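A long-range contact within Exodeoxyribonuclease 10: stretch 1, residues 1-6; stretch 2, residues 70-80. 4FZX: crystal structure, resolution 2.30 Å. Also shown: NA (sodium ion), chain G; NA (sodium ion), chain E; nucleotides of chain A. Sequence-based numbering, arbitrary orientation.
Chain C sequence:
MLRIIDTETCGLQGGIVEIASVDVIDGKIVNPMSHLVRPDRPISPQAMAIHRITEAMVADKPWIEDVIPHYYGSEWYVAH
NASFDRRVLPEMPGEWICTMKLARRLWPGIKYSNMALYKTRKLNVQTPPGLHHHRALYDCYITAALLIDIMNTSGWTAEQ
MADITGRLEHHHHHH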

# COMPACT_ATOMS: atom_id res chain seq x y z
N MSE C 1 31.24 -5.58 14.62
CA MSE C 1 32.01 -6.34 13.59
C MSE C 1 31.09 -7.28 12.82
O MSE C 1 30.39 -8.11 13.41
N LEU C 2 31.14 -7.18 11.50
CA LEU C 2 30.41 -8.10 10.64
C LEU C 2 31.38 -8.99 9.89
O LEU C 2 32.40 -8.52 9.38
N ARG C 3 31.12 -10.29 9.90
CA ARG C 3 31.97 -11.22 9.18
C ARG C 3 31.35 -11.58 7.83
O ARG C 3 30.25 -12.13 7.77
N ILE C 4 32.01 -11.17 6.76
CA ILE C 4 31.55 -11.47 5.43
C ILE C 4 32.06 -12.85 5.07
O ILE C 4 33.23 -13.15 5.31
N ILE C 5 31.17 -13.70 4.56
CA ILE C 5 31.48 -15.09 4.22
C ILE C 5 31.21 -15.34 2.74
O ILE C 5 30.19 -14.88 2.21
N ASP C 6 32.07 -16.12 2.10
CA ASP C 6 31.75 -16.67 0.79
C ASP C 6 32.22 -18.11 0.66
O ASP C 6 33.24 -18.50 1.24
N HIS C 70 37.12 -22.39 12.40
CA HIS C 70 37.95 -21.18 12.30
C HIS C 70 37.16 -19.93 11.97
O HIS C 70 37.62 -18.81 12.20
N TYR C 71 35.95 -20.13 11.47
CA TYR C 71 35.06 -19.05 11.09
C TYR C 71 34.05 -18.69 12.18
O TYR C 71 33.36 -17.66 12.08
N TYR C 72 34.00 -19.50 13.25
CA TYR C 72 33.23 -19.12 14.46
C TYR C 72 33.75 -17.83 15.06
O TYR C 72 34.89 -17.41 14.80
N GLY C 73 32.90 -17.17 15.84
CA GLY C 73 33.35 -16.04 16.68
C GLY C 73 32.76 -14.69 16.31
O GLY C 73 33.33 -13.65 16.67
N SER C 74 31.66 -14.70 15.55
CA SER C 74 31.00 -13.46 15.14
C SER C 74 29.51 -13.51 15.49
O SER C 74 28.87 -14.56 15.39
N GLU C 75 28.94 -12.36 15.83
CA GLU C 75 27.49 -12.25 16.01
C GLU C 75 26.74 -12.17 14.66
O GLU C 75 25.56 -12.57 14.55
N TRP C 76 27.44 -11.68 13.64
CA TRP C 76 26.84 -11.37 12.35
C TRP C 76 27.62 -12.01 11.21
O TRP C 76 28.83 -11.79 11.05
N TYR C 77 26.94 -12.83 10.41
CA TYR C 77 27.53 -13.34 9.19
C TYR C 77 26.81 -12.74 8.00
O TYR C 77 25.57 -12.65 7.99
N VAL C 78 27.60 -12.24 7.05
CA VAL C 78 27.06 -11.49 5.92
C VAL C 78 27.42 -12.26 4.64
O VAL C 78 28.55 -12.73 4.48
N ALA C 79 26.45 -12.43 3.75
CA ALA C 79 26.72 -13.08 2.49
C ALA C 79 25.82 -12.50 1.42
O ALA C 79 24.76 -11.98 1.73
N HIS C 80 26.26 -12.58 0.17
CA HIS C 80 25.42 -12.13 -0.93
C HIS C 80 24.49 -13.24 -1.40
O HIS C 80 24.92 -14.20 -2.03

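Strands 2-6 and 76-79 of Exodeoxyribonuclease 10 lie side by side in parallel register, Arg3 beside Tyr77 and Ile4 beside Val78, so their side chains pack as two layers on the two faces of the sheet. On the face of Ile4 and Val78 the contact is apolar. Val78 (chi1 t) sets its CB 4.0 Å from Ile4 CG1, and its CG2 reaches 3.8 Å from Leu2 CB. Ile4 takes chi1 m and chi2 p. Leu2 starts sideways in rotamer m, with chi2 at 129° between wells, but its end comes nearer: Leu2 CD2 lies 3.6 Å from Trp76 CB. Trp76 (chi1 m, chi2 110°) points toward the first stretch, and its indole receives the carbonyl of Met1 at the ring edge, with Met1 O 3.7 Å from Trp76 CD1.

The face of Arg3 and Tyr77 has a second apolar patch. Ile5 (chi1 m, chi2 -102°, between wells) points toward stretch 2; its CG1 meets the edge of the Tyr77 ring, 3.7 Å from Tyr77 CD1, while its CD1 lies 4.1 Å from Tyr71 CD1. Both tyrosines have chi1 m and chi2 near -90°. Farther along, the small side chain of Ala79 brings its CB to 3.7 Å from Ile5 O.

Backbone hydrogen bonds fix this register: Arg3 N to Trp76 O (3.0 Å), Val78 N to Arg3 O (2.7 Å) and Ile5 N to Val78 O (2.8 Å).

Arg3 carries the contact from apolar to polar and has the largest covered area of any residue here. Its chain (chi1 t, chi2 t, chi3 m) passes Tyr77, with Arg3 CD 3.8 Å from Tyr77 CE1, and brings the guanidinium to the segment before strand 76-79. There Arg3 NH1 donates to Tyr71 O at 3.0 Å and, in a weak bond, to Tyr72 O at 3.0 Å; both carbonyls sit at the guanidinium edge, near its plane, where the N-H groups point. Ser74 CB covers one guanidinium face. Tyr71 O also accepts a 2.7 Å hydrogen bond from Tyr77 OH, tying that segment to the strand.

Ser74 (chi1 t) points toward stretch 1. Its OG donates to Trp76 O at 2.9 Å and lies 3.5 Å from Arg3 CB. Selenomethionine Met1 (chi1 t, chi2 -91°, chi3 m) starts sideways but bends in, placing its SE 3.5 Å from Ser74 OG. Water 1 bridges the stretches here, donating to Met1 O (3.1 Å) and Ser74 OG (3.2 Å) and accepting from Glu75 N (2.8 Å).

At the other end, water 2 accepts from His80 N at 3.1 Å and lies 2.7 Å from Ile5 O. Asp6 (chi1 t) makes no direct contact with stretch 2; it binds two sodium ions, OD1 at 2.4 Å from NA of chain E and OD2 at 2.9 Å from NA of chain G. The chain E ion also binds O3' of DA16, 2.9 Å away, and His80 CD2 approaches DA16 OP1 at 3.7 Å.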

# COMPACT_ATOMS: atom_id res chain seq x y z
CB MSE C 1 33.14 -7.13 14.25
CG MSE C 1 34.04 -7.83 13.25
SE MSE C 1 33.44 -9.65 12.83
CE MSE C 1 34.32 -10.59 14.31
CB LEU C 2 29.55 -7.31 9.68
CG LEU C 2 28.71 -6.26 10.42
CD1 LEU C 2 28.86 -4.89 9.79
CD2 LEU C 2 27.26 -6.70 10.45
CB ARG C 3 32.21 -12.47 10.01
CG ARG C 3 33.11 -13.47 9.34
CD ARG C 3 33.75 -14.36 10.37
NE ARG C 3 34.71 -13.60 11.16
CZ ARG C 3 35.26 -14.02 12.29
NH1 ARG C 3 34.93 -15.22 12.79
NH2 ARG C 3 36.15 -13.26 12.92
CB ILE C 4 32.06 -10.43 4.38
CG1 ILE C 4 31.37 -9.08 4.59
CG2 ILE C 4 31.85 -10.95 2.94
CD1 ILE C 4 31.61 -8.48 5.98
CB ILE C 5 30.59 -16.10 5.03
CG1 ILE C 5 31.07 -16.22 6.47
CG2 ILE C 5 30.67 -17.51 4.40
CD1 ILE C 5 31.87 -17.48 6.72
CB ASP C 6 32.35 -15.82 -0.34
CG ASP C 6 31.92 -16.30 -1.73
OD1 ASP C 6 30.77 -16.04 -2.13
OD2 ASP C 6 32.74 -16.91 -2.44
CB HIS C 70 39.05 -21.37 11.26
CG HIS C 70 39.97 -22.51 11.57
ND1 HIS C 70 40.25 -23.50 10.66
CD2 HIS C 70 40.66 -22.82 12.70
CE1 HIS C 70 41.06 -24.38 11.21
NE2 HIS C 70 41.32 -23.99 12.45
CB TYR C 71 34.35 -19.40 9.77
CG TYR C 71 35.34 -19.53 8.62
CD1 TYR C 71 35.67 -18.43 7.83
CD2 TYR C 71 36.04 -20.72 8.42
CE1 TYR C 71 36.65 -18.53 6.82
CE2 TYR C 71 37.03 -20.83 7.43
CZ TYR C 71 37.32 -19.73 6.63
OH TYR C 71 38.28 -19.83 5.65
CB TYR C 72 33.26 -20.23 15.52
CG TYR C 72 32.65 -21.55 15.08
CD1 TYR C 72 31.74 -21.60 14.04
CD2 TYR C 72 32.97 -22.73 15.74
CE1 TYR C 72 31.21 -22.81 13.60
CE2 TYR C 72 32.43 -23.95 15.32
CZ TYR C 72 31.56 -23.97 14.25
OH TYR C 72 31.00 -25.16 13.84
CB SER C 74 31.17 -13.26 13.62
OG SER C 74 30.77 -11.95 13.20
CB GLU C 75 27.15 -11.04 16.88
CG GLU C 75 27.88 -11.03 18.24
CD GLU C 75 27.32 -12.06 19.22
OE1 GLU C 75 27.81 -13.22 19.25
OE2 GLU C 75 26.37 -11.72 19.95
CB TRP C 76 26.80 -9.86 12.13
CG TRP C 76 26.18 -9.10 13.25
CD1 TRP C 76 26.81 -8.27 14.14
CD2 TRP C 76 24.78 -9.06 13.59
NE1 TRP C 76 25.90 -7.75 15.02
CE2 TRP C 76 24.65 -8.22 14.71
CE3 TRP C 76 23.65 -9.70 13.09
CZ2 TRP C 76 23.42 -7.97 15.33
CZ3 TRP C 76 22.42 -9.46 13.70
CH2 TRP C 76 22.32 -8.60 14.80
CB TYR C 77 27.43 -14.86 9.14
CG TYR C 77 28.31 -15.51 10.16
CD1 TYR C 77 29.62 -15.85 9.84
CD2 TYR C 77 27.89 -15.68 11.47
CE1 TYR C 77 30.48 -16.34 10.80
CE2 TYR C 77 28.73 -16.19 12.43
CZ TYR C 77 30.04 -16.50 12.10
OH TYR C 77 30.87 -17.05 13.04
CB VAL C 78 27.66 -10.05 5.84
CG1 VAL C 78 27.08 -9.28 4.67
CG2 VAL C 78 27.43 -9.27 7.17
CB ALA C 79 26.53 -14.60 2.60
CB HIS C 80 26.27 -11.59 -2.08
CG HIS C 80 25.47 -10.81 -3.08
ND1 HIS C 80 25.07 -9.51 -2.86
CD2 HIS C 80 24.86 -11.19 -4.23
CE1 HIS C 80 24.31 -9.10 -3.86
NE2 HIS C 80 24.15 -10.12 -4.69
NA NA G . 31.52 -16.39 -5.01
NA NA E . 28.55 -16.55 -2.95
P DA A 16 24.56 -13.99 -7.91
OP1 DA A 16 25.53 -13.06 -7.31
OP2 DA A 16 24.61 -14.40 -9.34
O5' DA A 16 24.53 -15.31 -7.00
C5' DA A 16 24.53 -15.22 -5.59
C4' DA A 16 24.64 -16.62 -4.98
O4' DA A 16 23.33 -17.26 -5.05
C3' DA A 16 25.60 -17.57 -5.70
O3' DA A 16 26.92 -17.48 -5.12
C2' DA A 16 24.95 -18.94 -5.47
C1' DA A 16 23.47 -18.60 -5.45
N9 DA A 16 22.86 -18.77 -6.75
C8 DA A 16 23.29 -18.26 -7.93
N7 DA A 16 22.59 -18.68 -8.96
C5 DA A 16 21.64 -19.50 -8.40
C6 DA A 16 20.61 -20.26 -8.97
N6 DA A 16 20.35 -20.28 -10.28
N1 DA A 16 19.88 -21.02 -8.13
C2 DA A 16 20.17 -21.00 -6.82
N3 DA A 16 21.12 -20.33 -6.17
C4 DA A 16 21.81 -19.59 -7.04
O HOH W 1 30.58 -10.11 15.77
O HOH W 2 28.87 -14.30 -0.10
O HOH W 3 26.99 -15.79 -1.39
O HOH W 4 29.01 -14.32 -4.04
O HOH W 5 28.79 -18.42 -1.90
O HOH W 6 31.32 -17.39 -7.40